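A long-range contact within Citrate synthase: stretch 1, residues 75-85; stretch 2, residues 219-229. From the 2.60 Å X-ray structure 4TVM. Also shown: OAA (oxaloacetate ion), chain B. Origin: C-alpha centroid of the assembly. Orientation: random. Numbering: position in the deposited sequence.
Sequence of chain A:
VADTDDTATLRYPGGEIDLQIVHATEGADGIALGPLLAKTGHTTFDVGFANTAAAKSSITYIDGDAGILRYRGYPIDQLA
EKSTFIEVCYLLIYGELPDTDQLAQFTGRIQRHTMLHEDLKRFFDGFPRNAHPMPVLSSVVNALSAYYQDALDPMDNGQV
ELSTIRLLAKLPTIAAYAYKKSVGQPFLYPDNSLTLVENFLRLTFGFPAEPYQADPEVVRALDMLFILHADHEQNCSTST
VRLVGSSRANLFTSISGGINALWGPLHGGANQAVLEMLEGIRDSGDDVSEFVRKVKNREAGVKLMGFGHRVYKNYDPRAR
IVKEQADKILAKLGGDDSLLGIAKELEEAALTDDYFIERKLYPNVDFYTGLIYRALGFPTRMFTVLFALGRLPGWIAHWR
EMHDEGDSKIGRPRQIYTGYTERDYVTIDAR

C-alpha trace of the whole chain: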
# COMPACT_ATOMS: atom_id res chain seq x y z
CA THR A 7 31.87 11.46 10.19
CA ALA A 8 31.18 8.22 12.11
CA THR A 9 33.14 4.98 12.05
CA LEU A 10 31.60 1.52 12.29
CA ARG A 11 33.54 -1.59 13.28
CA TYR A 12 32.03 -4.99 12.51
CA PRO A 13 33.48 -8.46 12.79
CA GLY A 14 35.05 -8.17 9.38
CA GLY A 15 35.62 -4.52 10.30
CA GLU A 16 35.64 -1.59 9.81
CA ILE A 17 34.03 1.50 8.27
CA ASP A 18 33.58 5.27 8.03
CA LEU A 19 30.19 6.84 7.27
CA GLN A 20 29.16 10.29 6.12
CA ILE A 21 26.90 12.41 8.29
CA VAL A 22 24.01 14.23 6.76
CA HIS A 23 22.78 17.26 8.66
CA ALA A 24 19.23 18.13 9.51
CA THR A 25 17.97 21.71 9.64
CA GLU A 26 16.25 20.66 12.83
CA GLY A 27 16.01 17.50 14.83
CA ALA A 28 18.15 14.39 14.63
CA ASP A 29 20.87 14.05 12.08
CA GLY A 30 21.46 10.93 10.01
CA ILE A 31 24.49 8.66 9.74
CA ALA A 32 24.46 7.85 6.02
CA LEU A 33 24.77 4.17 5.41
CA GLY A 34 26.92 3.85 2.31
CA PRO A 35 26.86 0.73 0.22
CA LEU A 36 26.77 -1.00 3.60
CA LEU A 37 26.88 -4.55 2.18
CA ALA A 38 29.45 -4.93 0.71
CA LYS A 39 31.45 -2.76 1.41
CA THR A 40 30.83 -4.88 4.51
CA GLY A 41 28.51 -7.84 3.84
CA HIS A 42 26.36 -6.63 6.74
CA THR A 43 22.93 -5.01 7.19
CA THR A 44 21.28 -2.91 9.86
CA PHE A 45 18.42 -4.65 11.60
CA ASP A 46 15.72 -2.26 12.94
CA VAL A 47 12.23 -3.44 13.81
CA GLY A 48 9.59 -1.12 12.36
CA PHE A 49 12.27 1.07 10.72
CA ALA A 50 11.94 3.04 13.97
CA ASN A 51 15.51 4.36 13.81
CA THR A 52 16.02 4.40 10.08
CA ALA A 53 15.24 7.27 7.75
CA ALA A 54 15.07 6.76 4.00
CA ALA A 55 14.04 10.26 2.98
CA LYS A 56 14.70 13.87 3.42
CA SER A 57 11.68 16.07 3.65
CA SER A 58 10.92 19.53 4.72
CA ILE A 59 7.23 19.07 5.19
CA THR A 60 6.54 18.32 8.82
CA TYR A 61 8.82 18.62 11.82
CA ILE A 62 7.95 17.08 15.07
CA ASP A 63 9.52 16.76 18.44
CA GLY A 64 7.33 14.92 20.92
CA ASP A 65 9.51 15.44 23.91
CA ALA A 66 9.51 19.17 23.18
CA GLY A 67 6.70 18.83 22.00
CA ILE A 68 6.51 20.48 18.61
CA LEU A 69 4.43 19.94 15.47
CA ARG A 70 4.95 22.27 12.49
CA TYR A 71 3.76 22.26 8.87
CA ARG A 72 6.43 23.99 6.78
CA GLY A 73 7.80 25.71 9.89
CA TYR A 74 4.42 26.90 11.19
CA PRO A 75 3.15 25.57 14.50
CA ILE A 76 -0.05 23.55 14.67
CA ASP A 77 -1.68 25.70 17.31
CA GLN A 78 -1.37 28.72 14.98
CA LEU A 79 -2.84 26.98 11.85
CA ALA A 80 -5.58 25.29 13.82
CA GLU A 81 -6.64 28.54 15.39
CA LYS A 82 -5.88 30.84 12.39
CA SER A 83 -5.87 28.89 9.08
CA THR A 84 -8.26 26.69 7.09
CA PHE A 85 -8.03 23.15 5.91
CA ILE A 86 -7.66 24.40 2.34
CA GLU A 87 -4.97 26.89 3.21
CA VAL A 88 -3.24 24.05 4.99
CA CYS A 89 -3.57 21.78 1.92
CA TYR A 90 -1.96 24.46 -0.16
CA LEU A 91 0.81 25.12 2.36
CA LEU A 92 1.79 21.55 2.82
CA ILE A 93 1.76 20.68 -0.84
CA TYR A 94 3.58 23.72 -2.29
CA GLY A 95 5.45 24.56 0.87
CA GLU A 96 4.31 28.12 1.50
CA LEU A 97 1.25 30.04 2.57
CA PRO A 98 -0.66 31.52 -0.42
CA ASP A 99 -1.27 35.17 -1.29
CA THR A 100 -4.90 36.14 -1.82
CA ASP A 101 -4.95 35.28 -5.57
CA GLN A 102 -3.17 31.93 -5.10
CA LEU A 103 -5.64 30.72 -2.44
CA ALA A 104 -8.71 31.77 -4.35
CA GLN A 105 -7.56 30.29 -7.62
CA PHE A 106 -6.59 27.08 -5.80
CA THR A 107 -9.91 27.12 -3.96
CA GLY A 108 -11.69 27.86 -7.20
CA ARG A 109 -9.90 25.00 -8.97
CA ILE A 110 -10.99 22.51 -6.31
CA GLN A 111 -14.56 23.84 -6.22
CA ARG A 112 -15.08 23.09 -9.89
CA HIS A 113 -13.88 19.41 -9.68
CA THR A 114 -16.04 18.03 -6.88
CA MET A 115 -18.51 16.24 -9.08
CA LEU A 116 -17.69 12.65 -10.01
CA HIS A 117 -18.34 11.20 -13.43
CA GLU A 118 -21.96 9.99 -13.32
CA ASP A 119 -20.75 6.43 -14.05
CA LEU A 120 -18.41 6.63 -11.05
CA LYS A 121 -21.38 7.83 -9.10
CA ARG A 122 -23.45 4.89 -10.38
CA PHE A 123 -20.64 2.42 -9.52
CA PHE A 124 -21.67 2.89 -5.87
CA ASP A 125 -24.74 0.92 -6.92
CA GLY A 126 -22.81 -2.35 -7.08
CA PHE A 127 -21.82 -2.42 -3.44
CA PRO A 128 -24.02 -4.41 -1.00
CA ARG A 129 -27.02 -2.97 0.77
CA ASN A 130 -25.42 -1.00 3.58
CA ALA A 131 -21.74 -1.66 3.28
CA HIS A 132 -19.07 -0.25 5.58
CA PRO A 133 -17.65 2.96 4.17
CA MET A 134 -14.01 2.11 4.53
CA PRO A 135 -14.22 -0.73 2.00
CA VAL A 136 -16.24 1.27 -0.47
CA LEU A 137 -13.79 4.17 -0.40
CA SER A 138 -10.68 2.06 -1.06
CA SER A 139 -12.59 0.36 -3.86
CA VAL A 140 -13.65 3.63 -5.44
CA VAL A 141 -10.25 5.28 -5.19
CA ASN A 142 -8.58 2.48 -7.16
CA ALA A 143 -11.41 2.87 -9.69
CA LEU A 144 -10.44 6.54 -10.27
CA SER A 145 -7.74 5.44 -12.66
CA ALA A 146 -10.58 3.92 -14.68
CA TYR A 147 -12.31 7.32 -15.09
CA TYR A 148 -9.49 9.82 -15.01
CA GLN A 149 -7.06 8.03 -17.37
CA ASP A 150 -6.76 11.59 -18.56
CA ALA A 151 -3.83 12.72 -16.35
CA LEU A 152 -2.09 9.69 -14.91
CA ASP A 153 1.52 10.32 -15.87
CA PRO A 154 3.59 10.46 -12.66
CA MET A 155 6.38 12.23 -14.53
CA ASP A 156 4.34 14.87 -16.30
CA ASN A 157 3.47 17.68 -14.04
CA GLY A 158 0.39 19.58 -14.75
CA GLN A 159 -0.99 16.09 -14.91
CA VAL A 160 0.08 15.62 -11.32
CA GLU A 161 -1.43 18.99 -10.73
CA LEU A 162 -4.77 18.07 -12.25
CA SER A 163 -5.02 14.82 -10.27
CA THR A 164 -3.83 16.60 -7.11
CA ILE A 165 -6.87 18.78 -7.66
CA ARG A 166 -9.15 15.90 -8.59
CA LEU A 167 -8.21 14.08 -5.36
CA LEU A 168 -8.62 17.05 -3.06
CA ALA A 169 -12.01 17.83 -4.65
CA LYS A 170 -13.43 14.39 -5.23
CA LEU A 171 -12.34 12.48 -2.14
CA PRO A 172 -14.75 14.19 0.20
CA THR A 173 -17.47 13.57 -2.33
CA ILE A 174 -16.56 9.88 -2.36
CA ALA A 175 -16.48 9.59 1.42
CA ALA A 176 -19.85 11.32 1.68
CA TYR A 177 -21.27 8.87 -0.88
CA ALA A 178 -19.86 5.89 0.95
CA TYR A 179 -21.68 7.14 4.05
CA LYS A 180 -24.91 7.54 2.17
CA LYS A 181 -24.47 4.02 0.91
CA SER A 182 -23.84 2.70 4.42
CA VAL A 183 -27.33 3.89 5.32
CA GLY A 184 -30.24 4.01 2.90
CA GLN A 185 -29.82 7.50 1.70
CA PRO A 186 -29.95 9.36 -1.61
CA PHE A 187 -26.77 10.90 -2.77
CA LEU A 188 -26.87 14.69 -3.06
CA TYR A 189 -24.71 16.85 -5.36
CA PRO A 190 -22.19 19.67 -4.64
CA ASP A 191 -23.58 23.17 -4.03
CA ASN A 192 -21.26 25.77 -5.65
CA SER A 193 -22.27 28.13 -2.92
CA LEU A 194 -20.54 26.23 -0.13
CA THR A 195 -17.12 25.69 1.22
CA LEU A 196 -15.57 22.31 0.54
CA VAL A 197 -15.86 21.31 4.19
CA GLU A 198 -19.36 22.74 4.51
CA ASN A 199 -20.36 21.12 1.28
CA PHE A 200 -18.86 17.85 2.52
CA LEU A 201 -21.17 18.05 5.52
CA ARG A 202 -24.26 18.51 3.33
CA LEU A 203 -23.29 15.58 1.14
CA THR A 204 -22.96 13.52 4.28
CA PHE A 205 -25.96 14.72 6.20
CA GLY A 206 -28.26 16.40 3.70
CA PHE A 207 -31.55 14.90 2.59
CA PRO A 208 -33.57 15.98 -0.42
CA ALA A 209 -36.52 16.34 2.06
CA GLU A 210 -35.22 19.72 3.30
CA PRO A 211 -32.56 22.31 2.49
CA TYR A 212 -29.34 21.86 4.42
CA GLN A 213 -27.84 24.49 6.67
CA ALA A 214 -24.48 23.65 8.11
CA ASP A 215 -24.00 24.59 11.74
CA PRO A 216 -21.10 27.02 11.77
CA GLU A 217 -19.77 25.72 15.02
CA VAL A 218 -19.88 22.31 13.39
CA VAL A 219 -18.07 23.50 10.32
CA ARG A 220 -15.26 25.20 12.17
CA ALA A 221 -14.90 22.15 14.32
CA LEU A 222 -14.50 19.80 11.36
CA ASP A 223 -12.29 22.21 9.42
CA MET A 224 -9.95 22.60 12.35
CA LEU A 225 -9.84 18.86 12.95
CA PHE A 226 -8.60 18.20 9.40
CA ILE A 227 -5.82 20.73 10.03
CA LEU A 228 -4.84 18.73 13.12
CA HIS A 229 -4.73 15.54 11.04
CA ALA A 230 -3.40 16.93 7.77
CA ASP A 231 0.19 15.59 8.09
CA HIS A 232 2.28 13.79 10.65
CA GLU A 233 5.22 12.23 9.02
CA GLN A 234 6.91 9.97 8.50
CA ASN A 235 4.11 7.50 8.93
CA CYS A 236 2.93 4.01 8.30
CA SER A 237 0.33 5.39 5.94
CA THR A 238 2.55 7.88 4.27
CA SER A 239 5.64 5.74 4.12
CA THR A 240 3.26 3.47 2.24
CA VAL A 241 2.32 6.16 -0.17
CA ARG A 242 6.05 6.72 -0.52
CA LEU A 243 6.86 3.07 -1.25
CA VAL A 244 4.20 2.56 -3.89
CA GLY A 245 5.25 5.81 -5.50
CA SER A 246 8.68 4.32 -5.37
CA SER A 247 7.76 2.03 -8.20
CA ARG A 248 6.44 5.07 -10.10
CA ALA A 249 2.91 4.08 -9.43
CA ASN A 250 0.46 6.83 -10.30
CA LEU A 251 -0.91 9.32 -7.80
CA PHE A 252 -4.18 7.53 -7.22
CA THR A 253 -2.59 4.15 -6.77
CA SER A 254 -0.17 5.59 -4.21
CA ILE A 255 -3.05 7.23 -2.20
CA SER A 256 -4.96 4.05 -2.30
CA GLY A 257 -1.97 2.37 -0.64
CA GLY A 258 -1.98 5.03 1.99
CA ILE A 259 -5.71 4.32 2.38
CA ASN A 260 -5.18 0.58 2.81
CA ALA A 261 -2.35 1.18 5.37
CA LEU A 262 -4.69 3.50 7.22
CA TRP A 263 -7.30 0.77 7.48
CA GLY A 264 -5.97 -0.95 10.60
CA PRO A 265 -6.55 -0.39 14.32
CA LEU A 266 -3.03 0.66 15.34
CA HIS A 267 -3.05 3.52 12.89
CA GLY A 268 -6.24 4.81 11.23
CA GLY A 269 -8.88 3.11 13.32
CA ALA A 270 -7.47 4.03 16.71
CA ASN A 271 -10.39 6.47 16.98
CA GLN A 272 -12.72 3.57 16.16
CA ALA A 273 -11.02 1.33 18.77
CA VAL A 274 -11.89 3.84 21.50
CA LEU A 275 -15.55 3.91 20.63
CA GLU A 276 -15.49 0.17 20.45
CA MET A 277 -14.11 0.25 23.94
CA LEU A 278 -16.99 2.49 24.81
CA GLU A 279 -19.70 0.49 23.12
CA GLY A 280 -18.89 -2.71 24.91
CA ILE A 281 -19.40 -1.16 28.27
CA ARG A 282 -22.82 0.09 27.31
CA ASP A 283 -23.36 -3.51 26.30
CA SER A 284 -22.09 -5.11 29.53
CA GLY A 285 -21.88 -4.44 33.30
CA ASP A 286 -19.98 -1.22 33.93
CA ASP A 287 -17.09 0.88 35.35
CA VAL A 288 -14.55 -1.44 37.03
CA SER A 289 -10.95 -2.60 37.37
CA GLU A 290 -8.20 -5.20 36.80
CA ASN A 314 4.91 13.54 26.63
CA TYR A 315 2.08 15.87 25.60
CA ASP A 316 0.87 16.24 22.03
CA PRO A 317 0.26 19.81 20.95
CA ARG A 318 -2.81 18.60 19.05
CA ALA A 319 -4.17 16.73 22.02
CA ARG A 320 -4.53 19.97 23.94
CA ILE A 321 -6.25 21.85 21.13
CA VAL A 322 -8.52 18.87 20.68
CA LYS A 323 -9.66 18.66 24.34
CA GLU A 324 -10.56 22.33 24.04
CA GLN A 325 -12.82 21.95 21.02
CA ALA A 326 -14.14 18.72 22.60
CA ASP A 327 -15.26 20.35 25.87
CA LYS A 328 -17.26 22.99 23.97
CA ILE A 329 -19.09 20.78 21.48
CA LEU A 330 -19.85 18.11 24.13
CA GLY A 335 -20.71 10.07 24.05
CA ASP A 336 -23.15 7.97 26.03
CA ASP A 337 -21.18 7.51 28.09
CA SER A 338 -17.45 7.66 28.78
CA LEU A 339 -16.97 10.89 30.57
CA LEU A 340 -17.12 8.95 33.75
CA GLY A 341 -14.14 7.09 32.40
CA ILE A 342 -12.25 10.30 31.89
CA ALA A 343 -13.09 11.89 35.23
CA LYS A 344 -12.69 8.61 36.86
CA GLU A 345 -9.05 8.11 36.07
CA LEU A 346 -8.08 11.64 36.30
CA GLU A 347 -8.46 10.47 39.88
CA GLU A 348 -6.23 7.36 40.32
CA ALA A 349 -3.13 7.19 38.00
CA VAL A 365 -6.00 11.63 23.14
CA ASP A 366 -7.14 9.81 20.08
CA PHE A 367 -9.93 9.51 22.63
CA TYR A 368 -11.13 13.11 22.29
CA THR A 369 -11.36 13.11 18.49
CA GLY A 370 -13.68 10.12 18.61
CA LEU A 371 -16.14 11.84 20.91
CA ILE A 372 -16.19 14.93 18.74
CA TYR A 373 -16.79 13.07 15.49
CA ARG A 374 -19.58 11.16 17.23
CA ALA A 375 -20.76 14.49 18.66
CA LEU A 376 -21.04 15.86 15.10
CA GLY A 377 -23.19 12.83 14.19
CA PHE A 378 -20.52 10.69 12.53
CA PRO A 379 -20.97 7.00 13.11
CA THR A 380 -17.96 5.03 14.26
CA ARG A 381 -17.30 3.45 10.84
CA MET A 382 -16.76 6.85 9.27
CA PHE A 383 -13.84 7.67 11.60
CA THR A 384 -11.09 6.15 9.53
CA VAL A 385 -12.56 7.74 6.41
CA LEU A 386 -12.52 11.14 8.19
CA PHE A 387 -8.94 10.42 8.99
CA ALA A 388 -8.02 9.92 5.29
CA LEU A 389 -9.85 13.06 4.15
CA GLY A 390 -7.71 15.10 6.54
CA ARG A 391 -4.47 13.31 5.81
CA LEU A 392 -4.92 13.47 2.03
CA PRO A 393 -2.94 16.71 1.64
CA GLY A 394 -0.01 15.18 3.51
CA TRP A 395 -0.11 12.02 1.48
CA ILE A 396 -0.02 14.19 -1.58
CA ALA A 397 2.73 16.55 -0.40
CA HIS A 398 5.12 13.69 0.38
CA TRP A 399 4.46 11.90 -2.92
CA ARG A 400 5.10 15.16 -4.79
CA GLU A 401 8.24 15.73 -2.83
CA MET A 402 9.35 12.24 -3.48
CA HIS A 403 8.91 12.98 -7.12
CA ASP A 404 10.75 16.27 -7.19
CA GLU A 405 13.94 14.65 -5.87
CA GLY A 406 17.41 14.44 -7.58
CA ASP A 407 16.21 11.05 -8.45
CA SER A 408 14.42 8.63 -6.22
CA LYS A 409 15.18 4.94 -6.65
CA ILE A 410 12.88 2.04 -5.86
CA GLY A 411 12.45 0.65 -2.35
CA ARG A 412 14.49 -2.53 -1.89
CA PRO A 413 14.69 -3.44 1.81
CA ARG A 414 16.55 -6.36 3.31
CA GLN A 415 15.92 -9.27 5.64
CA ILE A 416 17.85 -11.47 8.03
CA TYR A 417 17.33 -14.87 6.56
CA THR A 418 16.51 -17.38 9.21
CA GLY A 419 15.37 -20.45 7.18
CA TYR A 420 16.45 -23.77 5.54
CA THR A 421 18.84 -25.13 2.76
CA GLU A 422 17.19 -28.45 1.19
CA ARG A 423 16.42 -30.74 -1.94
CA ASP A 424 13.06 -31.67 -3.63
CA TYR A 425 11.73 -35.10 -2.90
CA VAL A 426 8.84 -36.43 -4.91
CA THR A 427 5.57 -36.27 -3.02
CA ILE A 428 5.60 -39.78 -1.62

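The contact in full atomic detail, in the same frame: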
# COMPACT_ATOMS: atom_id res chain seq x y z
N PRO A 75 3.69 26.49 13.49
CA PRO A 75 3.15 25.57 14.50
C PRO A 75 1.65 25.29 14.37
O PRO A 75 0.89 26.09 13.83
CB PRO A 75 3.49 26.26 15.83
CG PRO A 75 4.69 27.09 15.52
CD PRO A 75 4.43 27.62 14.12
N ILE A 76 1.26 24.11 14.88
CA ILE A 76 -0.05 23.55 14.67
C ILE A 76 -1.08 24.36 15.38
O ILE A 76 -2.19 24.52 14.88
CB ILE A 76 -0.11 22.06 15.11
CG1 ILE A 76 -1.33 21.36 14.49
CG2 ILE A 76 -0.12 21.91 16.63
CD1 ILE A 76 -1.39 21.46 12.99
N ASP A 77 -0.72 24.91 16.55
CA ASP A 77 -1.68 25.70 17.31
C ASP A 77 -2.05 26.94 16.51
O ASP A 77 -3.19 27.34 16.50
CB ASP A 77 -1.16 26.04 18.73
CG ASP A 77 0.19 26.77 18.74
OD1 ASP A 77 0.72 27.15 17.69
OD2 ASP A 77 0.74 26.98 19.85
N GLN A 78 -1.09 27.52 15.79
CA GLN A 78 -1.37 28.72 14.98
C GLN A 78 -2.26 28.42 13.75
O GLN A 78 -3.22 29.15 13.47
CB GLN A 78 -0.05 29.41 14.57
CG GLN A 78 0.57 30.30 15.66
CD GLN A 78 1.98 30.81 15.36
OE1 GLN A 78 2.91 30.67 16.15
NE2 GLN A 78 2.13 31.43 14.22
N LEU A 79 -2.01 27.32 13.05
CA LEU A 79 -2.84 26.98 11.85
C LEU A 79 -4.23 26.57 12.25
O LEU A 79 -5.22 26.94 11.60
CB LEU A 79 -2.19 25.86 11.06
CG LEU A 79 -0.73 26.10 10.70
CD1 LEU A 79 -0.03 24.78 10.47
CD2 LEU A 79 -0.64 27.04 9.51
N ALA A 80 -4.30 25.79 13.32
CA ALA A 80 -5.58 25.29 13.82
C ALA A 80 -6.47 26.45 14.16
O ALA A 80 -7.61 26.53 13.72
CB ALA A 80 -5.36 24.43 15.05
N GLU A 81 -5.92 27.36 14.96
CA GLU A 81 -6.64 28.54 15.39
C GLU A 81 -6.79 29.60 14.30
O GLU A 81 -7.84 30.25 14.24
CB GLU A 81 -5.98 29.11 16.66
CG GLU A 81 -6.01 28.11 17.83
CD GLU A 81 -7.43 27.73 18.25
OE1 GLU A 81 -8.34 28.59 18.10
OE2 GLU A 81 -7.65 26.59 18.72
N LYS A 82 -5.80 29.76 13.41
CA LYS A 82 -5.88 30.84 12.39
C LYS A 82 -6.01 30.51 10.88
O LYS A 82 -6.28 31.41 10.08
CB LYS A 82 -4.70 31.80 12.58
CG LYS A 82 -4.92 32.79 13.71
CD LYS A 82 -6.13 33.67 13.40
CE LYS A 82 -6.47 34.59 14.56
NZ LYS A 82 -5.28 35.35 15.03
N SER A 83 -5.83 29.25 10.49
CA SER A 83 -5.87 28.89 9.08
C SER A 83 -7.17 28.21 8.68
O SER A 83 -8.16 28.26 9.40
CB SER A 83 -4.69 27.99 8.72
OG SER A 83 -4.58 27.88 7.32
N THR A 84 -7.18 27.60 7.49
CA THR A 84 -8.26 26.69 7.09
C THR A 84 -7.66 25.41 6.55
O THR A 84 -6.50 25.35 6.14
CB THR A 84 -9.09 27.26 5.98
OG1 THR A 84 -8.24 27.42 4.85
CG2 THR A 84 -9.72 28.67 6.39
N PHE A 85 -8.47 24.37 6.53
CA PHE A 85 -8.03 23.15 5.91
C PHE A 85 -7.53 23.33 4.47
O PHE A 85 -6.54 22.72 4.08
CB PHE A 85 -9.11 22.10 5.98
CG PHE A 85 -8.66 20.77 5.47
CD1 PHE A 85 -7.44 20.26 5.88
CD2 PHE A 85 -9.41 20.07 4.54
CE1 PHE A 85 -7.00 19.05 5.41
CE2 PHE A 85 -8.97 18.87 4.04
CZ PHE A 85 -7.77 18.36 4.47
N VAL A 219 -18.97 23.33 11.43
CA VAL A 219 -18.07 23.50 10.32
C VAL A 219 -16.67 23.78 10.76
O VAL A 219 -15.71 23.17 10.27
CB VAL A 219 -18.53 24.71 9.51
CG1 VAL A 219 -17.64 24.94 8.30
CG2 VAL A 219 -20.00 24.51 9.15
N ARG A 220 -16.54 24.74 11.67
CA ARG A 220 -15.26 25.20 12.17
C ARG A 220 -14.64 24.05 12.91
O ARG A 220 -13.46 23.86 12.85
CB ARG A 220 -15.44 26.40 13.07
CG ARG A 220 -14.27 26.67 14.01
CD ARG A 220 -13.97 28.16 14.13
NE ARG A 220 -12.86 28.42 15.07
CZ ARG A 220 -13.01 28.60 16.39
NH1 ARG A 220 -14.21 28.55 16.96
NH2 ARG A 220 -11.94 28.82 17.15
N ALA A 221 -15.45 23.27 13.60
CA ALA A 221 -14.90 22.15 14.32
C ALA A 221 -14.32 21.10 13.38
O ALA A 221 -13.25 20.58 13.62
CB ALA A 221 -15.96 21.53 15.19
N LEU A 222 -15.02 20.78 12.30
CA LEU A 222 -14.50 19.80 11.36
C LEU A 222 -13.30 20.33 10.61
O LEU A 222 -12.30 19.63 10.44
CB LEU A 222 -15.58 19.41 10.37
CG LEU A 222 -15.23 18.15 9.61
CD1 LEU A 222 -15.15 16.99 10.59
CD2 LEU A 222 -16.24 17.92 8.49
N ASP A 223 -13.38 21.58 10.16
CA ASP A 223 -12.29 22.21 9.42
C ASP A 223 -11.01 22.21 10.22
O ASP A 223 -9.96 21.81 9.74
CB ASP A 223 -12.66 23.64 9.04
CG ASP A 223 -11.78 24.21 7.96
OD1 ASP A 223 -10.62 24.49 8.24
OD2 ASP A 223 -12.25 24.35 6.82
N MET A 224 -11.11 22.62 11.47
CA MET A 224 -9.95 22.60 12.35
C MET A 224 -9.40 21.19 12.47
O MET A 224 -8.20 20.97 12.34
CB MET A 224 -10.33 23.13 13.73
CG MET A 224 -9.14 23.37 14.62
SD MET A 224 -9.55 24.24 16.16
CE MET A 224 -9.83 22.86 17.26
N LEU A 225 -10.28 20.22 12.72
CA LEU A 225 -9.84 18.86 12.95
C LEU A 225 -9.06 18.22 11.77
O LEU A 225 -8.20 17.35 11.97
CB LEU A 225 -11.04 17.99 13.32
CG LEU A 225 -11.17 17.66 14.80
CD1 LEU A 225 -12.56 17.14 15.09
CD2 LEU A 225 -10.12 16.64 15.18
N PHE A 226 -9.38 18.62 10.54
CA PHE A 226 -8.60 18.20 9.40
C PHE A 226 -7.25 18.88 9.37
O PHE A 226 -6.29 18.31 8.89
CB PHE A 226 -9.34 18.49 8.11
CG PHE A 226 -10.59 17.67 7.91
CD1 PHE A 226 -10.76 16.44 8.53
CD2 PHE A 226 -11.56 18.12 7.04
CE1 PHE A 226 -11.90 15.69 8.31
CE2 PHE A 226 -12.70 17.39 6.81
CZ PHE A 226 -12.87 16.16 7.44
N ILE A 227 -7.14 20.09 9.89
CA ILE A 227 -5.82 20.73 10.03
C ILE A 227 -4.97 19.92 10.99
O ILE A 227 -3.78 19.60 10.72
CB ILE A 227 -5.90 22.18 10.52
CG1 ILE A 227 -6.85 22.99 9.62
CG2 ILE A 227 -4.51 22.82 10.55
CD1 ILE A 227 -7.04 24.44 10.00
N LEU A 228 -5.57 19.52 12.11
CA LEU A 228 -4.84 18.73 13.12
C LEU A 228 -4.35 17.42 12.58
O LEU A 228 -3.31 16.94 13.02
CB LEU A 228 -5.66 18.53 14.37
CG LEU A 228 -5.78 19.82 15.19
CD1 LEU A 228 -7.15 19.97 15.85
CD2 LEU A 228 -4.67 19.92 16.23
N HIS A 229 -5.08 16.86 11.61
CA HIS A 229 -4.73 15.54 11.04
C HIS A 229 -4.15 15.60 9.64
O HIS A 229 -3.85 14.57 9.05
CB HIS A 229 -5.96 14.65 11.01
CG HIS A 229 -6.37 14.14 12.36
ND1 HIS A 229 -5.83 13.00 12.91
CD2 HIS A 229 -7.29 14.59 13.25
CE1 HIS A 229 -6.39 12.78 14.09
NE2 HIS A 229 -7.27 13.73 14.32
O1 OAA B . -2.31 11.40 13.19
O2 OAA B . -3.69 10.40 14.62
O4 OAA B . 1.38 8.65 14.18
O5 OAA B . 1.27 9.11 12.04
O3 OAA B . -1.13 9.59 12.05
C1 OAA B . -2.57 10.52 14.05
C2 OAA B . -1.45 9.58 14.41
C3 OAA B . -0.65 9.38 13.15
C4 OAA B . 0.75 8.98 13.15

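Stretch 2 is helical and runs nearly antiparallel to helix 76-82. The N-to-C directions differ by 155°, and the axes approach to 8.9 Å. Together the stretches bury 586 Å².

V219 makes no contact. R220 marks the exposed margin. Its CA-to-CB bond points sideways, but the long side chain brings the guanidinium nearer stretch 1. There R220 NH2 lies 3.7 Å from E81 OE1, a long salt bridge met at the edge of the guanidinium. A221 and L222 are out of reach.

D223 supplies the one hydrogen bond across the contact. F85 N donates to D223 OD1 at 2.7 Å, with an N-H...O angle of 157°. A carboxylate suits this place, because F85 N lies in the first turn of a helix, where backbone NH groups lack partners within the helix. T84 is the N-cap residue just before it.

M224 lies beside A80, where the two backbones come within 5.3 Å between CA atoms. M224 CG packs 3.9 Å from A80 CB. The small alanine fits this close approach. L225 points away.

F226 lays its CB over one face of the F85 ring, 3.5 Å from the ring centroid. The edge of the F226 ring is also directed toward that ring's face, with centroids 5.2 Å apart and planes at 56°.

I227 has the largest covered area, 105 Å². Its side chain is a knob among I76, L79, A80 and F85. I227 CG2 lies 3.9 Å from L79 CB, while I227 CD1 reaches 3.5 Å from L79 O. The branched, apolar chain can thus touch several neighbours at once.

L228 adds an apolar contact, its CD2 4.0 Å from I76 CG1. H229 does not touch stretch 1; its CE1 lies 3.6 Å from O2 of the oxaloacetate OAA.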